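Local atomic coordinates of probable molybdenum cofactor guanylyltransferase (Aquifex aeolicus, PDB entry 2E8B), a protein that probably transfers the GMP moiety of GTP to molybdenum-molybdopterin, forming the guanine dinucleotide form of the molybdenum cofactor and releasing diphosphate. Residues I43-Y47 with F67-P73; V57-D63 with A72-D77; I85-Y89 with I149-I153. All coordinates share one frame; numbering follows the deposited sequence.

Interaction 1 (I43-Y47 with F67-P73); sequences IERVY and FSFLNAP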
ATOM      1  N   ILE A  43      -6.008  -5.573  -8.461  1.00 14.36           N
ATOM      2  CA  ILE A  43      -4.690  -5.707  -7.844  1.00 15.08           C
ATOM      3  C   ILE A  43      -3.633  -6.011  -8.898  1.00 14.76           C
ATOM      4  O   ILE A  43      -2.472  -5.613  -8.766  1.00 13.40           O
ATOM      5  CB  ILE A  43      -4.657  -6.791  -6.731  1.00 15.56           C
ATOM      6  CG1 ILE A  43      -3.353  -6.659  -5.938  1.00 16.88           C
ATOM      7  CG2 ILE A  43      -4.760  -8.186  -7.331  1.00 15.90           C
ATOM      8  CD1 ILE A  43      -3.280  -7.538  -4.700  1.00 17.67           C
ATOM      9  N   GLU A  44      -4.033  -6.715  -9.951  1.00 15.60           N
ATOM     10  CA  GLU A  44      -3.108  -7.030 -11.031  1.00 15.20           C
ATOM     11  C   GLU A  44      -2.630  -5.712 -11.636  1.00 14.98           C
ATOM     12  O   GLU A  44      -1.438  -5.524 -11.884  1.00 15.50           O
ATOM     13  CB  GLU A  44      -3.814  -7.867 -12.100  1.00 16.22           C
ATOM     14  CG  GLU A  44      -2.915  -8.335 -13.233  1.00 20.67           C
ATOM     15  CD  GLU A  44      -3.669  -9.165 -14.261  1.00 21.82           C
ATOM     16  OE1 GLU A  44      -4.574  -8.622 -14.924  1.00 27.51           O
ATOM     17  OE2 GLU A  44      -3.358 -10.364 -14.401  1.00 26.71           O
ATOM     18  N   ARG A  45      -3.565  -4.794 -11.859  1.00 14.40           N
ATOM     19  CA  ARG A  45      -3.224  -3.498 -12.427  1.00 16.51           C
ATOM     20  C   ARG A  45      -2.337  -2.682 -11.491  1.00 16.02           C
ATOM     21  O   ARG A  45      -1.386  -2.032 -11.936  1.00 16.25           O
ATOM     22  CB  ARG A  45      -4.488  -2.703 -12.754  1.00 17.03           C
ATOM     23  CG  ARG A  45      -5.351  -3.320 -13.847  1.00 25.67           C
ATOM     24  CD  ARG A  45      -6.190  -2.260 -14.551  1.00 27.23           C
ATOM     25  NE  ARG A  45      -7.214  -1.675 -13.689  1.00 31.72           N
ATOM     26  CZ  ARG A  45      -8.357  -2.275 -13.366  1.00 32.51           C
ATOM     27  NH1 ARG A  45      -8.635  -3.487 -13.834  1.00 31.81           N
ATOM     28  NH2 ARG A  45      -9.226  -1.662 -12.573  1.00 34.16           N
ATOM     29  N   VAL A  46      -2.644  -2.710 -10.198  1.00 14.16           N
ATOM     30  CA  VAL A  46      -1.855  -1.964  -9.226  1.00 14.20           C
ATOM     31  C   VAL A  46      -0.429  -2.497  -9.210  1.00 14.05           C
ATOM     32  O   VAL A  46       0.529  -1.730  -9.128  1.00 13.51           O
ATOM     33  CB  VAL A  46      -2.445  -2.080  -7.805  1.00 12.92           C
ATOM     34  CG1 VAL A  46      -1.511  -1.431  -6.794  1.00 14.37           C
ATOM     35  CG2 VAL A  46      -3.810  -1.409  -7.755  1.00 16.36           C
ATOM     36  N   TYR A  47      -0.302  -3.818  -9.289  1.00 13.88           N
ATOM     37  CA  TYR A  47       0.998  -4.471  -9.284  1.00 15.58           C
ATOM     38  C   TYR A  47       1.824  -4.058 -10.497  1.00 16.69           C
ATOM     39  O   TYR A  47       3.003  -3.725 -10.373  1.00 15.48           O
ATOM     40  CB  TYR A  47       0.814  -5.991  -9.271  1.00 17.20           C
ATOM     41  CG  TYR A  47       2.107  -6.756  -9.397  1.00 19.57           C
ATOM     42  CD1 TYR A  47       3.111  -6.626  -8.440  1.00 19.46           C
ATOM     43  CD2 TYR A  47       2.333  -7.598 -10.483  1.00 23.09           C
ATOM     44  CE1 TYR A  47       4.312  -7.317  -8.565  1.00 22.91           C
ATOM     45  CE2 TYR A  47       3.527  -8.292 -10.617  1.00 24.10           C
ATOM     46  CZ  TYR A  47       4.512  -8.147  -9.657  1.00 25.28           C
ATOM     47  OH  TYR A  47       5.691  -8.844  -9.778  1.00 26.32           O
ATOM     48  N   PHE A  67      -2.593 -15.767  -4.639  1.00 21.65           N
ATOM     49  CA  PHE A  67      -2.086 -14.733  -5.535  1.00 19.38           C
ATOM     50  C   PHE A  67      -1.023 -15.216  -6.512  1.00 19.23           C
ATOM     51  O   PHE A  67      -0.236 -14.425  -7.035  1.00 19.82           O
ATOM     52  CB  PHE A  67      -1.558 -13.555  -4.710  1.00 19.10           C
ATOM     53  CG  PHE A  67      -2.633 -12.838  -3.964  1.00 18.42           C
ATOM     54  CD1 PHE A  67      -3.446 -11.914  -4.612  1.00 17.69           C
ATOM     55  CD2 PHE A  67      -2.897 -13.150  -2.635  1.00 16.92           C
ATOM     56  CE1 PHE A  67      -4.510 -11.314  -3.952  1.00 16.73           C
ATOM     57  CE2 PHE A  67      -3.961 -12.555  -1.963  1.00 16.66           C
ATOM     58  CZ  PHE A  67      -4.771 -11.636  -2.623  1.00 16.79           C
ATOM     59  N   SER A  68      -1.007 -16.520  -6.764  1.00 20.38           N
ATOM     60  CA  SER A  68      -0.046 -17.084  -7.698  1.00 20.64           C
ATOM     61  C   SER A  68      -0.303 -16.519  -9.089  1.00 20.18           C
ATOM     62  O   SER A  68       0.611 -16.427  -9.905  1.00 21.19           O
ATOM     63  CB  SER A  68      -0.172 -18.609  -7.737  1.00 22.79           C
ATOM     64  OG  SER A  68       0.039 -19.173  -6.458  1.00 27.16           O
ATOM     65  N   PHE A  69      -1.552 -16.138  -9.350  1.00 21.03           N
ATOM     66  CA  PHE A  69      -1.928 -15.602 -10.654  1.00 20.10           C
ATOM     67  C   PHE A  69      -1.230 -14.291 -11.006  1.00 20.96           C
ATOM     68  O   PHE A  69      -1.252 -13.865 -12.158  1.00 20.80           O
ATOM     69  CB  PHE A  69      -3.452 -15.428 -10.737  1.00 20.79           C
ATOM     70  CG  PHE A  69      -3.986 -14.262  -9.946  1.00 20.81           C
ATOM     71  CD1 PHE A  69      -4.084 -12.999 -10.524  1.00 20.34           C
ATOM     72  CD2 PHE A  69      -4.402 -14.430  -8.626  1.00 20.27           C
ATOM     73  CE1 PHE A  69      -4.590 -11.918  -9.802  1.00 20.02           C
ATOM     74  CE2 PHE A  69      -4.909 -13.355  -7.892  1.00 19.10           C
ATOM     75  CZ  PHE A  69      -5.005 -12.096  -8.485  1.00 19.77           C
ATOM     76  N   LEU A  70      -0.611 -13.652 -10.015  1.00 20.68           N
ATOM     77  CA  LEU A  70       0.090 -12.394 -10.249  1.00 21.08           C
ATOM     78  C   LEU A  70       1.524 -12.609 -10.720  1.00 20.85           C
ATOM     79  O   LEU A  70       2.181 -11.666 -11.160  1.00 22.49           O
ATOM     80  CB  LEU A  70       0.097 -11.542  -8.973  1.00 21.05           C
ATOM     81  CG  LEU A  70      -1.249 -10.962  -8.537  1.00 21.23           C
ATOM     82  CD1 LEU A  70      -1.077 -10.221  -7.217  1.00 20.56           C
ATOM     83  CD2 LEU A  70      -1.776 -10.016  -9.609  1.00 20.36           C
ATOM     84  N   ASN A  71       2.004 -13.847 -10.631  1.00 22.41           N
ATOM     85  CA  ASN A  71       3.368 -14.169 -11.050  1.00 23.15           C
ATOM     86  C   ASN A  71       4.325 -13.239 -10.315  1.00 24.09           C
ATOM     87  O   ASN A  71       5.307 -12.756 -10.888  1.00 24.49           O
ATOM     88  CB  ASN A  71       3.521 -13.960 -12.558  1.00 24.56           C
ATOM     89  CG  ASN A  71       4.862 -14.440 -13.082  1.00 25.77           C
ATOM     90  OD1 ASN A  71       5.335 -13.983 -14.125  1.00 28.52           O
ATOM     91  ND2 ASN A  71       5.475 -15.373 -12.369  1.00 23.68           N
ATOM     92  N   ALA A  72       4.033 -12.996  -9.041  1.00 23.32           N
ATOM     93  CA  ALA A  72       4.844 -12.092  -8.236  1.00 22.73           C
ATOM     94  C   ALA A  72       5.291 -12.665  -6.899  1.00 21.12           C
ATOM     95  O   ALA A  72       4.670 -13.579  -6.355  1.00 21.70           O
ATOM     96  CB  ALA A  72       4.074 -10.807  -7.993  1.00 23.60           C
ATOM     97  N   PRO A  73       6.384 -12.121  -6.346  1.00 21.03           N
ATOM     98  CA  PRO A  73       6.897 -12.588  -5.057  1.00 20.37           C
ATOM     99  C   PRO A  73       5.956 -12.138  -3.941  1.00 20.96           C
ATOM    100  O   PRO A  73       5.577 -10.968  -3.877  1.00 20.53           O
ATOM    101  CB  PRO A  73       8.270 -11.928  -4.975  1.00 20.85           C
ATOM    102  CG  PRO A  73       8.072 -10.649  -5.712  1.00 20.39           C
ATOM    103  CD  PRO A  73       7.252 -11.073  -6.912  1.00 21.62           C
TER
HETATM  104  O   HOH W   1      -0.922 -11.637 -13.625  1.00 28.43           O
HETATM  105  O   HOH W   2       5.857 -10.339 -12.032  1.00 30.48           O
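Ile43 and Leu70 meet at about a right angle where helix 32-51 lies against the loop between strands 56-61 and 74-76. Ile43, buried, spreads its two branches over different neighbours. With CG1 of Ile43 anti to the backbone N (chi1 -168°), CD1 reaches CE1 of Phe67 at 4.0 Å, while CG2 turns to CZ of Phe69 at 4.1 Å. Leu70 lays CD2 against the helix backbone, 3.6 Å from CA of Glu44. Farther along, the Tyr47 ring lies obliquely beside the Leu70 carbonyl, CE2 of Tyr47 being 3.7 Å from O of Leu70.

Two waters bridge the polar margin. One donates to Glu44 OE2 (2.9 Å) and to Phe69 O (2.7 Å), while Glu44 OE1 forms a salt bridge with Lys41. The other lies in the plane of the Tyr47 ring at its edge, 2.7 Å from OH, and donates to Asn71 O. A leucine in place of Tyr47 would probably leave this water without its tie to the helix. Behind the contact, Ile43 and Phe67 rest on Ala21, and Tyr47 and Leu70 on Ile59. Direct adhesion is therefore apolar, and across the contact the polar links run through water.

Interaction 2 (V57-D63 with A72-D77); sequences VYIVAKD and APVVLD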
ATOM      1  N   VAL A  57       8.966  -5.181  -6.364  1.00 18.27           N
ATOM      2  CA  VAL A  57       7.591  -5.054  -5.894  1.00 18.66           C
ATOM      3  C   VAL A  57       7.163  -6.370  -5.264  1.00 18.89           C
ATOM      4  O   VAL A  57       7.320  -7.430  -5.863  1.00 18.63           O
ATOM      5  CB  VAL A  57       6.626  -4.734  -7.054  1.00 18.62           C
ATOM      6  CG1 VAL A  57       5.217  -4.549  -6.523  1.00 16.96           C
ATOM      7  CG2 VAL A  57       7.084  -3.486  -7.783  1.00 18.79           C
ATOM      8  N   TYR A  58       6.624  -6.299  -4.053  1.00 16.76           N
ATOM      9  CA  TYR A  58       6.169  -7.493  -3.362  1.00 16.95           C
ATOM     10  C   TYR A  58       4.690  -7.385  -3.049  1.00 15.63           C
ATOM     11  O   TYR A  58       4.158  -6.286  -2.890  1.00 16.54           O
ATOM     12  CB  TYR A  58       6.923  -7.689  -2.045  1.00 17.23           C
ATOM     13  CG  TYR A  58       8.424  -7.734  -2.186  1.00 18.95           C
ATOM     14  CD1 TYR A  58       9.180  -6.567  -2.133  1.00 21.29           C
ATOM     15  CD2 TYR A  58       9.087  -8.941  -2.395  1.00 21.01           C
ATOM     16  CE1 TYR A  58      10.558  -6.596  -2.282  1.00 23.09           C
ATOM     17  CE2 TYR A  58      10.473  -8.983  -2.549  1.00 23.96           C
ATOM     18  CZ  TYR A  58      11.199  -7.803  -2.491  1.00 23.71           C
ATOM     19  OH  TYR A  58      12.566  -7.819  -2.648  1.00 23.80           O
ATOM     20  N   ILE A  59       4.032  -8.534  -2.977  1.00 16.01           N
ATOM     21  CA  ILE A  59       2.619  -8.581  -2.640  1.00 14.38           C
ATOM     22  C   ILE A  59       2.547  -9.075  -1.203  1.00 15.37           C
ATOM     23  O   ILE A  59       3.136 -10.101  -0.866  1.00 17.39           O
ATOM     24  CB  ILE A  59       1.856  -9.580  -3.531  1.00 17.10           C
ATOM     25  CG1 ILE A  59       1.982  -9.182  -5.002  1.00 15.83           C
ATOM     26  CG2 ILE A  59       0.405  -9.654  -3.087  1.00 16.51           C
ATOM     27  CD1 ILE A  59       1.293  -7.878  -5.361  1.00 18.46           C
ATOM     28  N   VAL A  60       1.855  -8.335  -0.347  1.00 13.37           N
ATOM     29  CA  VAL A  60       1.708  -8.753   1.036  1.00 14.21           C
ATOM     30  C   VAL A  60       0.346  -9.429   1.137  1.00 14.14           C
ATOM     31  O   VAL A  60      -0.685  -8.799   0.900  1.00 14.52           O
ATOM     32  CB  VAL A  60       1.754  -7.554   2.001  1.00 13.37           C
ATOM     33  CG1 VAL A  60       1.455  -8.022   3.420  1.00 15.17           C
ATOM     34  CG2 VAL A  60       3.122  -6.881   1.938  1.00 13.14           C
ATOM     35  N   ALA A  61       0.342 -10.717   1.469  1.00 13.95           N
ATOM     36  CA  ALA A  61      -0.909 -11.459   1.579  1.00 14.91           C
ATOM     37  C   ALA A  61      -0.802 -12.589   2.596  1.00 15.96           C
ATOM     38  O   ALA A  61       0.298 -13.021   2.937  1.00 16.88           O
ATOM     39  CB  ALA A  61      -1.294 -12.024   0.223  1.00 16.19           C
ATOM     40  N   LYS A  62      -1.949 -13.064   3.074  1.00 16.35           N
ATOM     41  CA  LYS A  62      -1.984 -14.154   4.054  1.00 17.28           C
ATOM     42  C   LYS A  62      -1.950 -15.526   3.382  1.00 18.38           C
ATOM     43  O   LYS A  62      -1.698 -16.545   4.033  1.00 18.59           O
ATOM     44  CB  LYS A  62      -3.250 -14.060   4.923  1.00 15.43           C
ATOM     45  CG  LYS A  62      -3.377 -12.788   5.754  1.00 18.91           C
ATOM     46  CD  LYS A  62      -4.559 -12.883   6.699  1.00 16.96           C
ATOM     47  CE  LYS A  62      -4.767 -11.591   7.477  1.00 17.80           C
ATOM     48  NZ  LYS A  62      -3.614 -11.281   8.372  1.00 15.67           N
ATOM     49  N   ASP A  63      -2.206 -15.553   2.076  1.00 19.06           N
ATOM     50  CA  ASP A  63      -2.223 -16.805   1.322  1.00 22.16           C
ATOM     51  C   ASP A  63      -1.436 -16.651   0.021  1.00 22.48           C
ATOM     52  O   ASP A  63      -1.846 -15.918  -0.879  1.00 21.05           O
ATOM     53  CB  ASP A  63      -3.671 -17.194   1.011  1.00 23.45           C
ATOM     54  CG  ASP A  63      -3.802 -18.624   0.526  1.00 25.97           C
ATOM     55  OD1 ASP A  63      -3.032 -19.028  -0.364  1.00 24.71           O
ATOM     56  OD2 ASP A  63      -4.686 -19.343   1.032  1.00 29.19           O
ATOM     57  N   ALA A  72       4.033 -12.996  -9.041  1.00 23.32           N
ATOM     58  CA  ALA A  72       4.844 -12.092  -8.236  1.00 22.73           C
ATOM     59  C   ALA A  72       5.291 -12.665  -6.899  1.00 21.12           C
ATOM     60  O   ALA A  72       4.670 -13.579  -6.355  1.00 21.70           O
ATOM     61  CB  ALA A  72       4.074 -10.807  -7.993  1.00 23.60           C
ATOM     62  N   PRO A  73       6.384 -12.121  -6.346  1.00 21.03           N
ATOM     63  CA  PRO A  73       6.897 -12.588  -5.057  1.00 20.37           C
ATOM     64  C   PRO A  73       5.956 -12.138  -3.941  1.00 20.96           C
ATOM     65  O   PRO A  73       5.577 -10.968  -3.877  1.00 20.53           O
ATOM     66  CB  PRO A  73       8.270 -11.928  -4.975  1.00 20.85           C
ATOM     67  CG  PRO A  73       8.072 -10.649  -5.712  1.00 20.39           C
ATOM     68  CD  PRO A  73       7.252 -11.073  -6.912  1.00 21.62           C
ATOM     69  N   VAL A  74       5.584 -13.072  -3.073  1.00 18.81           N
ATOM     70  CA  VAL A  74       4.677 -12.786  -1.968  1.00 18.62           C
ATOM     71  C   VAL A  74       5.369 -12.761  -0.616  1.00 18.85           C
ATOM     72  O   VAL A  74       6.122 -13.675  -0.277  1.00 22.09           O
ATOM     73  CB  VAL A  74       3.552 -13.847  -1.882  1.00 17.95           C
ATOM     74  CG1 VAL A  74       2.651 -13.558  -0.686  1.00 18.46           C
ATOM     75  CG2 VAL A  74       2.746 -13.868  -3.168  1.00 21.76           C
ATOM     76  N   VAL A  75       5.125 -11.705   0.153  1.00 18.41           N
ATOM     77  CA  VAL A  75       5.678 -11.604   1.493  1.00 18.01           C
ATOM     78  C   VAL A  75       4.496 -12.010   2.362  1.00 19.73           C
ATOM     79  O   VAL A  75       3.454 -11.358   2.356  1.00 18.63           O
ATOM     80  CB  VAL A  75       6.143 -10.171   1.823  1.00 18.15           C
ATOM     81  CG1 VAL A  75       6.585 -10.095   3.275  1.00 17.45           C
ATOM     82  CG2 VAL A  75       7.304  -9.786   0.908  1.00 18.28           C
ATOM     83  N   LEU A  76       4.660 -13.109   3.088  1.00 19.24           N
ATOM     84  CA  LEU A  76       3.593 -13.658   3.911  1.00 18.66           C
ATOM     85  C   LEU A  76       3.209 -12.940   5.199  1.00 16.70           C
ATOM     86  O   LEU A  76       4.042 -12.694   6.070  1.00 17.68           O
ATOM     87  CB  LEU A  76       3.918 -15.118   4.244  1.00 21.13           C
ATOM     88  CG  LEU A  76       2.801 -15.946   4.874  1.00 23.52           C
ATOM     89  CD1 LEU A  76       1.710 -16.163   3.844  1.00 22.20           C
ATOM     90  CD2 LEU A  76       3.345 -17.279   5.357  1.00 22.12           C
ATOM     91  N   ASP A  77       1.923 -12.618   5.298  1.00 16.56           N
ATOM     92  CA  ASP A  77       1.333 -11.993   6.474  1.00 17.42           C
ATOM     93  C   ASP A  77       0.890 -13.229   7.263  1.00 18.13           C
ATOM     94  O   ASP A  77      -0.082 -13.895   6.893  1.00 16.44           O
ATOM     95  CB  ASP A  77       0.128 -11.150   6.046  1.00 17.52           C
ATOM     96  CG  ASP A  77      -0.737 -10.708   7.213  1.00 19.58           C
ATOM     97  OD1 ASP A  77      -0.546 -11.210   8.340  1.00 17.21           O
ATOM     98  OD2 ASP A  77      -1.630  -9.861   6.987  1.00 17.02           O
TER
HETATM   99  O   HOH W   3      -0.877 -16.428   6.639  1.00 28.61           O
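Strands 56-61 and 74-76 form a parallel ladder in the central sheet of the GT-A-like nucleotidyltransferase fold, ending at Asp77, a predicted GTP-binding residue. Strand 56-61 pairs on its other side with strand 16-22. Ile59 N donates to Pro73 O almost linearly (169°) at 3.0 Å, and Ile59 O receives Val75 N at 2.8 Å. Ala61 then takes over: its N reaches Val75 O in a longer bond of 3.3 Å, and its O accepts Asp77 N from well above the carbonyl plane. Pro73 suits the start of the ladder, since it has no N-H to give and sets its CG against Val57 O instead.

Beta-branched Ile59, Val60, Val74 and Val75, well suited to strands, supply much of both sheet faces. Ile59, Ala61, Val74 and Leu76 lie on one, where Leu70 covers Ile59 and Phe67 covers the small Ala61. Val60 and Val75 lie on the other, under Thr90 of helix 84-94. Val75 CG2 also packs on Tyr58 CB at 3.6 Å, and the Tyr58 ring meets His94 edge-to-face.

At the C-terminal end, Lys62 and Asp77 run side by side, pointing the same way. Lys62 is extended until its last torsion (chi4 -64°) bends NZ to OD2 of Asp77, 2.8 Å away, in a salt bridge whose hydrogen bond is weak. A long flexible lysine can also serve the carbonyls of Phe79 and Glu81, the latter its strongest partner, while Asp77 OD1 accepts Phe79 N. The turn after Asp77 is thus gripped from both side chains. Just beyond the last rung of the ladder, one water donates to Lys62 O and to Asp77 O, at 2.7 Å from each.

Interaction 3 (I85-Y89 with I149-I153); sequences IIGLY and IEERI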
ATOM      1  N   ILE A  85      -2.967  -2.341   9.494  1.00 12.41           N
ATOM      2  CA  ILE A  85      -1.744  -2.081  10.247  1.00 12.65           C
ATOM      3  C   ILE A  85      -0.854  -3.319  10.289  1.00 13.87           C
ATOM      4  O   ILE A  85       0.366  -3.210  10.385  1.00 13.02           O
ATOM      5  CB  ILE A  85      -2.059  -1.583  11.687  1.00 12.80           C
ATOM      6  CG1 ILE A  85      -0.785  -1.025  12.330  1.00 14.09           C
ATOM      7  CG2 ILE A  85      -2.623  -2.709  12.525  1.00 13.36           C
ATOM      8  CD1 ILE A  85      -1.011  -0.358  13.681  1.00 14.94           C
ATOM      9  N   ILE A  86      -1.465  -4.498  10.201  1.00 14.67           N
ATOM     10  CA  ILE A  86      -0.703  -5.745  10.209  1.00 16.19           C
ATOM     11  C   ILE A  86      -0.011  -5.940   8.858  1.00 16.34           C
ATOM     12  O   ILE A  86       1.087  -6.490   8.788  1.00 16.64           O
ATOM     13  CB  ILE A  86      -1.619  -6.946  10.529  1.00 16.11           C
ATOM     14  CG1 ILE A  86      -2.043  -6.862  12.003  1.00 16.06           C
ATOM     15  CG2 ILE A  86      -0.895  -8.257  10.232  1.00 17.31           C
ATOM     16  CD1 ILE A  86      -2.946  -7.984  12.474  1.00 18.01           C
ATOM     17  N   GLY A  87      -0.646  -5.473   7.787  1.00 15.69           N
ATOM     18  CA  GLY A  87      -0.027  -5.586   6.476  1.00 15.96           C
ATOM     19  C   GLY A  87       1.163  -4.636   6.419  1.00 15.31           C
ATOM     20  O   GLY A  87       2.201  -4.940   5.820  1.00 14.89           O
ATOM     21  N   LEU A  88       1.003  -3.475   7.049  1.00 15.56           N
ATOM     22  CA  LEU A  88       2.050  -2.464   7.103  1.00 15.27           C
ATOM     23  C   LEU A  88       3.234  -3.011   7.890  1.00 13.74           C
ATOM     24  O   LEU A  88       4.381  -2.880   7.480  1.00 14.56           O
ATOM     25  CB  LEU A  88       1.515  -1.196   7.773  1.00 17.90           C
ATOM     26  CG  LEU A  88       2.442   0.020   7.848  1.00 19.06           C
ATOM     27  CD1 LEU A  88       2.817   0.454   6.440  1.00 21.26           C
ATOM     28  CD2 LEU A  88       1.745   1.160   8.580  1.00 21.59           C
ATOM     29  N   TYR A  89       2.945  -3.632   9.030  1.00 15.12           N
ATOM     30  CA  TYR A  89       3.982  -4.219   9.868  1.00 14.23           C
ATOM     31  C   TYR A  89       4.755  -5.259   9.056  1.00 15.49           C
ATOM     32  O   TYR A  89       5.986  -5.275   9.049  1.00 17.47           O
ATOM     33  CB  TYR A  89       3.343  -4.884  11.091  1.00 16.25           C
ATOM     34  CG  TYR A  89       4.258  -5.825  11.844  1.00 16.43           C
ATOM     35  CD1 TYR A  89       5.277  -5.337  12.657  1.00 19.81           C
ATOM     36  CD2 TYR A  89       4.116  -7.208  11.721  1.00 20.27           C
ATOM     37  CE1 TYR A  89       6.133  -6.203  13.331  1.00 22.40           C
ATOM     38  CE2 TYR A  89       4.972  -8.084  12.387  1.00 23.63           C
ATOM     39  CZ  TYR A  89       5.975  -7.571  13.189  1.00 22.42           C
ATOM     40  OH  TYR A  89       6.831  -8.426  13.844  1.00 28.29           O
ATOM     41  N   ILE A 149       5.237   0.697  15.516  1.00 21.26           N
ATOM     42  CA  ILE A 149       4.090  -0.017  14.972  1.00 22.33           C
ATOM     43  C   ILE A 149       3.892  -1.302  15.764  1.00 22.37           C
ATOM     44  O   ILE A 149       2.775  -1.650  16.146  1.00 22.38           O
ATOM     45  CB  ILE A 149       4.307  -0.368  13.484  1.00 21.90           C
ATOM     46  CG1 ILE A 149       4.401   0.915  12.658  1.00 22.53           C
ATOM     47  CG2 ILE A 149       3.170  -1.249  12.984  1.00 22.58           C
ATOM     48  CD1 ILE A 149       4.605   0.685  11.181  1.00 23.03           C
ATOM     49  N   GLU A 150       4.993  -1.993  16.023  1.00 24.23           N
ATOM     50  CA  GLU A 150       4.946  -3.240  16.765  1.00 24.63           C
ATOM     51  C   GLU A 150       4.412  -3.003  18.173  1.00 24.48           C
ATOM     52  O   GLU A 150       3.654  -3.812  18.710  1.00 24.28           O
ATOM     53  CB  GLU A 150       6.343  -3.848  16.832  1.00 26.65           C
ATOM     54  CG  GLU A 150       6.348  -5.291  17.254  1.00 30.63           C
ATOM     55  CD  GLU A 150       7.745  -5.843  17.365  1.00 32.28           C
ATOM     56  OE1 GLU A 150       8.463  -5.871  16.342  1.00 31.89           O
ATOM     57  OE2 GLU A 150       8.121  -6.243  18.481  1.00 34.26           O
ATOM     58  N   GLU A 151       4.813  -1.883  18.764  1.00 24.12           N
ATOM     59  CA  GLU A 151       4.384  -1.519  20.106  1.00 23.69           C
ATOM     60  C   GLU A 151       2.872  -1.309  20.178  1.00 22.98           C
ATOM     61  O   GLU A 151       2.202  -1.833  21.068  1.00 20.69           O
ATOM     62  CB  GLU A 151       5.105  -0.244  20.538  1.00 28.33           C
ATOM     63  CG  GLU A 151       4.776   0.241  21.933  1.00 32.47           C
ATOM     64  CD  GLU A 151       5.569   1.479  22.295  1.00 35.95           C
ATOM     65  OE1 GLU A 151       6.813   1.430  22.198  1.00 38.57           O
ATOM     66  OE2 GLU A 151       4.957   2.499  22.674  1.00 38.34           O
ATOM     67  N   ARG A 152       2.335  -0.539  19.237  1.00 19.78           N
ATOM     68  CA  ARG A 152       0.902  -0.269  19.221  1.00 19.25           C
ATOM     69  C   ARG A 152       0.079  -1.527  18.926  1.00 18.97           C
ATOM     70  O   ARG A 152      -0.956  -1.751  19.550  1.00 17.11           O
ATOM     71  CB  ARG A 152       0.586   0.830  18.201  1.00 18.48           C
ATOM     72  CG  ARG A 152       1.277   2.162  18.491  1.00 18.02           C
ATOM     73  CD  ARG A 152       0.686   3.287  17.652  1.00 20.34           C
ATOM     74  NE  ARG A 152      -0.641   3.672  18.128  1.00 20.99           N
ATOM     75  CZ  ARG A 152      -0.856   4.482  19.158  1.00 22.63           C
ATOM     76  NH1 ARG A 152       0.170   5.003  19.821  1.00 25.12           N
ATOM     77  NH2 ARG A 152      -2.093   4.768  19.532  1.00 24.54           N
ATOM     78  N   ILE A 153       0.530  -2.347  17.981  1.00 18.44           N
ATOM     79  CA  ILE A 153      -0.200  -3.570  17.660  1.00 17.83           C
ATOM     80  C   ILE A 153      -0.196  -4.460  18.903  1.00 19.86           C
ATOM     81  O   ILE A 153      -1.217  -5.037  19.278  1.00 19.74           O
ATOM     82  CB  ILE A 153       0.446  -4.327  16.476  1.00 19.06           C
ATOM     83  CG1 ILE A 153       0.351  -3.473  15.205  1.00 18.90           C
ATOM     84  CG2 ILE A 153      -0.257  -5.663  16.260  1.00 18.89           C
ATOM     85  CD1 ILE A 153       0.917  -4.130  13.966  1.00 18.30           C
TER
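Ile85 and Ile153 reach toward each other tip to tip, CD1 of Ile85 lying 3.7 Å from CG1 of Ile153. The two isoleucines use different conformers to meet. Ile85 has CG1 anti to its own amide nitrogen (chi1 -167°), stretching the longer branch straight out from its helix, whereas Ile153 carries CG1 beside the nitrogen (chi1 -64°), which sends CD1 to lie 3.7 Å from Ile85 O and 3.8 Å from CB of Tyr89. Ile149 adopts the same conformer as Ile153 one turn earlier. Its CG2 touches Ile85 CG1 at 4.0 Å and also reaches Tyr89 CB, while its CD1 runs to Leu88 CD2, 3.9 Å away, the two chains crossing at about a right angle.

This is helix-on-helix packing in an alpha/beta domain: segments 85-89 and 149-153 run at 146°, roughly antiparallel, the first on helix 84-94, which covers the Val60 and Val75 face of the sheet, the second on helix 146-154. Spacing of four residues brings Ile85 opposite Ile153 and Tyr89 opposite Ile149. Isoleucine suits such an interface because its two unequal branches can address different neighbours from one position. Helix 160-167 extends the apolar cluster, placing Ile160 on Ile85 and Leu163 on Ile149.

Toward the surface the character changes. Tyr89 has its alkyl CB inside the cluster and its ring toward the more exposed side, where Glu150 comes to the ring edge. The carboxylate plane stands nearly perpendicular to the ring, with OE1 of Glu150 3.8 Å from CE1 of Tyr89. A place beside the slightly positive ring hydrogens probably suits the carboxylate better than one over the electron-rich face.

In the fold
Interactions 1 and 2 share Ala72 and Pro73 and touch directly, for Tyr47 packs on Val57 and Phe67 on Ala61: the loop that meets helix 32-51 leads into the strand that pairs with 56-61. Interaction 2 touches interaction 3 where Asp77 borders Ile86, whereas interactions 1 and 3 stay about 12 Å apart at their nearest atoms. The three thus run from a helix and loop on one sheet face, through the sheet, to helices on the other. All are partly buried, but chemistry follows place: backbone hydrogen bonds and one salt bridge hold the strands, water bridges supplement apolar packing in 1, and aliphatic branches carry 3.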